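Five-membered-cyclitol-phosphate synthase (PDB 6K96) belongs to the myo-inositol-1-phosphate synthase family, carries bound NAD in a Rossmann-type domain and assembles as four copies of the chain. Local coordinates at residues S17-G22 and V299-I304; G48-S53 and I306-R311. All coordinates share one frame; numbering follows the deposited sequence.

Interaction 1: S17-G22 and V299-I304; sequences SALFQG and VIIDLI
L19 and I304 meet tip to tip, with L19 CD2 4.1 Å from I304 CD1. The other methyl of L19 turns toward the preceding turn of the partner helix. There L19 CD1 lies 4.3 Å from I300 CG2 and 4.3 Å from I301 CD1. One leucine therefore bridges the two helices through both its branches. L19 points toward 299-304, with CG anti to the backbone N (chi1 -172°). I304 reaches back with CG1 between its backbone N and carbonyl carbon (chi1 56°), and the chain runs on extended to bring CD1 to the leucine. The helix segments cross almost at right angles (signed angle -80°), and their axes come no closer than 10.8 Å. On the side of helix 14-31 away from the contact, Q21 NE2 donates to S17 OG one turn back at 3.1 Å. Hydrogen bonds of NE2 to P84 O and OE1 to L86 N tie the helix to the loop beyond. The side chain of I300 is about 6 Å from the bound NAD, placing the contact close to the dinucleotide pocket. W277 of the second subunit packs on L19 and I301, and its NE1 hydrogen-bonds to A18 O. L7 of strand 5-10 and L55 of strand 55-62 pack against both L19 and I304. The contact joins helix 14-31, which follows the first strand of the Rossmann-type parallel sheet, to helix 292-313 beside that sheet.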
loop_
_atom_site.group_PDB
_atom_site.type_symbol
_atom_site.label_atom_id
_atom_site.label_comp_id
_atom_site.label_asym_id
_atom_site.label_seq_id
_atom_site.Cartn_x
_atom_site.Cartn_y
_atom_site.Cartn_z
ATOM N N SER B 17 -20.458 5.571 23.060
ATOM C CA SER B 17 -19.499 6.715 23.086
ATOM C C SER B 17 -19.623 7.460 21.780
ATOM O O SER B 17 -19.836 8.664 21.821
ATOM C CB SER B 17 -18.091 6.279 23.300
ATOM O OG SER B 17 -17.222 7.383 23.202
ATOM N N ALA B 18 -19.596 6.705 20.684
ATOM C CA ALA B 18 -19.699 7.192 19.299
ATOM C C ALA B 18 -21.058 7.836 19.062
ATOM O O ALA B 18 -21.082 8.932 18.505
ATOM C CB ALA B 18 -19.419 6.074 18.341
ATOM N N LEU B 19 -22.143 7.236 19.504
ATOM C CA LEU B 19 -23.506 7.739 19.217
ATOM C C LEU B 19 -23.778 9.039 19.976
ATOM O O LEU B 19 -24.433 9.942 19.408
ATOM C CB LEU B 19 -24.539 6.682 19.618
ATOM C CG LEU B 19 -25.950 7.021 19.178
ATOM C CD1 LEU B 19 -26.106 6.806 17.696
ATOM C CD2 LEU B 19 -26.948 6.188 19.934
ATOM N N PHE B 20 -23.378 9.068 21.242
ATOM C CA PHE B 20 -23.642 10.177 22.190
ATOM C C PHE B 20 -22.807 11.379 21.778
ATOM O O PHE B 20 -23.392 12.422 21.516
ATOM C CB PHE B 20 -23.279 9.796 23.619
ATOM C CG PHE B 20 -23.555 10.880 24.620
ATOM C CD1 PHE B 20 -24.816 11.466 24.696
ATOM C CD2 PHE B 20 -22.557 11.314 25.475
ATOM C CE1 PHE B 20 -25.095 12.438 25.643
ATOM C CE2 PHE B 20 -22.840 12.273 26.435
ATOM C CZ PHE B 20 -24.110 12.823 26.524
ATOM N N GLN B 21 -21.486 11.235 21.717
ATOM C CA GLN B 21 -20.584 12.302 21.229
ATOM C C GLN B 21 -20.974 12.675 19.799
ATOM O O GLN B 21 -20.945 13.861 19.482
ATOM C CB GLN B 21 -19.136 11.846 21.230
ATOM C CG GLN B 21 -18.616 11.594 22.618
ATOM C CD GLN B 21 -17.110 11.596 22.632
ATOM O OE1 GLN B 21 -16.503 12.667 22.559
ATOM N NE2 GLN B 21 -16.522 10.403 22.732
ATOM N N GLY B 22 -21.282 11.709 18.942
ATOM C CA GLY B 22 -21.651 12.041 17.558
ATOM C C GLY B 22 -22.812 13.009 17.542
ATOM O O GLY B 22 -22.655 14.070 17.014
ATOM N N VAL B 299 -24.835 3.504 11.467
ATOM C CA VAL B 299 -25.975 2.612 11.083
ATOM C C VAL B 299 -26.993 2.575 12.236
ATOM O O VAL B 299 -28.190 2.574 11.975
ATOM C CB VAL B 299 -25.408 1.252 10.655
ATOM C CG1 VAL B 299 -26.321 0.104 11.008
ATOM C CG2 VAL B 299 -25.036 1.255 9.175
ATOM N N ILE B 300 -26.531 2.653 13.470
ATOM C CA ILE B 300 -27.426 2.694 14.642
ATOM C C ILE B 300 -28.346 3.897 14.428
ATOM O O ILE B 300 -29.566 3.729 14.427
ATOM C CB ILE B 300 -26.640 2.696 15.961
ATOM C CG1 ILE B 300 -25.849 1.397 16.094
ATOM C CG2 ILE B 300 -27.569 2.851 17.144
ATOM C CD1 ILE B 300 -24.878 1.366 17.266
ATOM N N ILE B 301 -27.813 5.074 14.140
ATOM C CA ILE B 301 -28.678 6.289 14.005
ATOM C C ILE B 301 -29.833 6.054 13.022
ATOM O O ILE B 301 -30.853 6.646 13.221
ATOM C CB ILE B 301 -27.863 7.517 13.591
ATOM C CG1 ILE B 301 -28.642 8.788 13.909
ATOM C CG2 ILE B 301 -27.466 7.397 12.117
ATOM C CD1 ILE B 301 -29.055 8.884 15.334
ATOM N N ASP B 302 -29.640 5.272 11.965
ATOM C CA ASP B 302 -30.692 4.796 11.030
ATOM C C ASP B 302 -31.688 3.917 11.830
ATOM O O ASP B 302 -32.821 4.344 12.007
ATOM C CB ASP B 302 -30.009 4.043 9.875
ATOM C CG ASP B 302 -29.853 4.845 8.597
ATOM O OD1 ASP B 302 -30.825 4.877 7.846
ATOM O OD2 ASP B 302 -28.758 5.418 8.333
ATOM N N LEU B 303 -31.240 2.776 12.376
ATOM C CA LEU B 303 -32.112 1.767 13.031
ATOM C C LEU B 303 -32.895 2.388 14.204
ATOM O O LEU B 303 -34.081 2.081 14.322
ATOM C CB LEU B 303 -31.264 0.575 13.513
ATOM C CG LEU B 303 -30.574 -0.236 12.425
ATOM C CD1 LEU B 303 -29.868 -1.413 13.046
ATOM C CD2 LEU B 303 -31.548 -0.714 11.369
ATOM N N ILE B 304 -32.270 3.177 15.076
ATOM C CA ILE B 304 -33.001 3.687 16.273
ATOM C C ILE B 304 -34.109 4.629 15.817
ATOM O O ILE B 304 -35.134 4.709 16.510
ATOM C CB ILE B 304 -32.131 4.367 17.335
ATOM C CG1 ILE B 304 -31.330 5.526 16.745
ATOM C CG2 ILE B 304 -31.272 3.344 18.052
ATOM C CD1 ILE B 304 -30.383 6.142 17.731
#

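Interaction 2: G48-S53 and I306-R311; sequences GGIGVS and IAAAAR
I50 points its side chain at A308 and A309, from a tiny antiparallel hairpin onto the flank of helix 292-313. The hairpin pairs short strands 46-47 and 50-51, the latter only weakly bonded, and G48 and G49 form its two-residue turn. Both glycines have positive phi, as in a type I' turn. I50 holds CG1 anti to its carbonyl carbon (chi1 -43°), and the chain then runs extended to CD1 (chi2 170°). This delivers the terminal methyl to the helix surface. I50 CD1 rests 4.2 Å from A308 CB and 4.2 Å from A309 CB, touching two successive alanines. These methyls both face the hairpin. With no side chain on G48 and only methyls facing it, the main chains come close: the CA atoms of G48 and A309 are 5.4 Å apart. G48 N hydrogen-bonds to D349 OD1 on helix 338-353, and L348 of that helix packs on A309. R305 NE, one turn back along helix 292-313, hydrogen-bonds to I50 O, so a polar tie accompanies the apolar one. At the turn itself, G48 meets the helix by its main chain: its CA lies 4.2 Å from A309 CB.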
loop_
_atom_site.group_PDB
_atom_site.type_symbol
_atom_site.label_atom_id
_atom_site.label_comp_id
_atom_site.label_asym_id
_atom_site.label_seq_id
_atom_site.Cartn_x
_atom_site.Cartn_y
_atom_site.Cartn_z
ATOM N N GLY B 48 -38.925 9.615 9.647
ATOM C CA GLY B 48 -40.142 10.153 10.277
ATOM C C GLY B 48 -39.831 11.424 11.055
ATOM O O GLY B 48 -40.044 11.396 12.265
ATOM N N GLY B 49 -39.276 12.460 10.374
ATOM C CA GLY B 49 -39.007 13.829 10.886
ATOM C C GLY B 49 -37.969 13.866 12.018
ATOM O O GLY B 49 -37.717 14.975 12.543
ATOM N N ILE B 50 -37.356 12.729 12.369
ATOM C CA ILE B 50 -36.310 12.649 13.431
ATOM C C ILE B 50 -34.950 12.893 12.802
ATOM O O ILE B 50 -34.553 12.097 11.932
ATOM C CB ILE B 50 -36.251 11.304 14.172
ATOM C CG1 ILE B 50 -37.637 10.776 14.523
ATOM C CG2 ILE B 50 -35.363 11.489 15.391
ATOM C CD1 ILE B 50 -37.597 9.380 15.008
ATOM N N GLY B 51 -34.277 13.925 13.302
ATOM C CA GLY B 51 -32.924 14.327 12.905
ATOM C C GLY B 51 -31.883 13.504 13.609
ATOM O O GLY B 51 -32.182 12.842 14.605
ATOM N N VAL B 52 -30.664 13.653 13.139
ATOM C CA VAL B 52 -29.520 12.810 13.568
ATOM C C VAL B 52 -29.126 13.190 15.011
ATOM O O VAL B 52 -28.362 12.428 15.645
ATOM C CB VAL B 52 -28.424 12.991 12.507
ATOM C CG1 VAL B 52 -27.066 13.314 13.095
ATOM C CG2 VAL B 52 -28.391 11.776 11.601
ATOM N N SER B 53 -29.670 14.302 15.523
ATOM C CA SER B 53 -29.276 14.911 16.817
ATOM C C SER B 53 -30.409 14.788 17.841
ATOM O O SER B 53 -30.216 15.248 18.984
ATOM C CB SER B 53 -28.898 16.352 16.589
ATOM O OG SER B 53 -27.680 16.669 17.245
ATOM N N ILE B 306 -35.607 4.341 12.839
ATOM C CA ILE B 306 -36.596 3.473 12.152
ATOM C C ILE B 306 -37.514 2.944 13.240
ATOM O O ILE B 306 -38.743 3.009 13.065
ATOM C CB ILE B 306 -35.964 2.364 11.311
ATOM C CG1 ILE B 306 -35.053 2.888 10.209
ATOM C CG2 ILE B 306 -37.069 1.523 10.702
ATOM C CD1 ILE B 306 -34.139 1.810 9.638
ATOM N N ALA B 307 -36.900 2.544 14.352
ATOM C CA ALA B 307 -37.529 2.020 15.586
ATOM C C ALA B 307 -38.554 3.014 16.124
ATOM O O ALA B 307 -39.757 2.680 16.127
ATOM C CB ALA B 307 -36.455 1.744 16.612
ATOM N N ALA B 308 -38.098 4.175 16.605
ATOM C CA ALA B 308 -38.939 5.176 17.310
ATOM C C ALA B 308 -40.101 5.607 16.419
ATOM O O ALA B 308 -41.245 5.538 16.903
ATOM C CB ALA B 308 -38.118 6.334 17.799
ATOM N N ALA B 309 -39.851 5.980 15.163
ATOM C CA ALA B 309 -40.899 6.536 14.272
ATOM C C ALA B 309 -41.998 5.492 14.059
ATOM O O ALA B 309 -43.160 5.854 14.052
ATOM C CB ALA B 309 -40.319 6.989 12.962
ATOM N N ALA B 310 -41.616 4.222 13.990
ATOM C CA ALA B 310 -42.519 3.063 13.789
ATOM C C ALA B 310 -43.390 2.861 15.029
ATOM O O ALA B 310 -44.603 2.709 14.877
ATOM C CB ALA B 310 -41.712 1.831 13.471
ATOM N N ARG B 311 -42.814 2.936 16.219
ATOM C CA ARG B 311 -43.593 2.865 17.483
ATOM C C ARG B 311 -44.578 4.053 17.591
ATOM O O ARG B 311 -45.712 3.844 18.071
ATOM C CB ARG B 311 -42.642 2.763 18.680
ATOM C CG ARG B 311 -43.361 2.577 20.001
ATOM C CD ARG B 311 -42.356 2.426 21.122
ATOM N NE ARG B 311 -43.009 2.380 22.422
ATOM C CZ ARG B 311 -43.268 3.438 23.176
ATOM N NH1 ARG B 311 -42.942 4.663 22.802
ATOM N NH2 ARG B 311 -43.876 3.269 24.321
#

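How the interactions relate
Both contacts are buried and apolar, and both use helix 292-313, at successive parts of its length. Interaction 1 is the more central, about 8 Å from the centre of the chain to its own centre, against about 16 Å for interaction 2. It sets large branched side chains between two crossing helices beside the parallel sheet. Interaction 2 instead brings glycine and alanine close together, with one isoleucine reaching across from a hairpin. The contacts adjoin: I301 CD1 of interaction 1 packs 3.6 Å from V52 O in segment 48-53. W277 of the second subunit touches both, through L19 and I301 in one and V52 in the other.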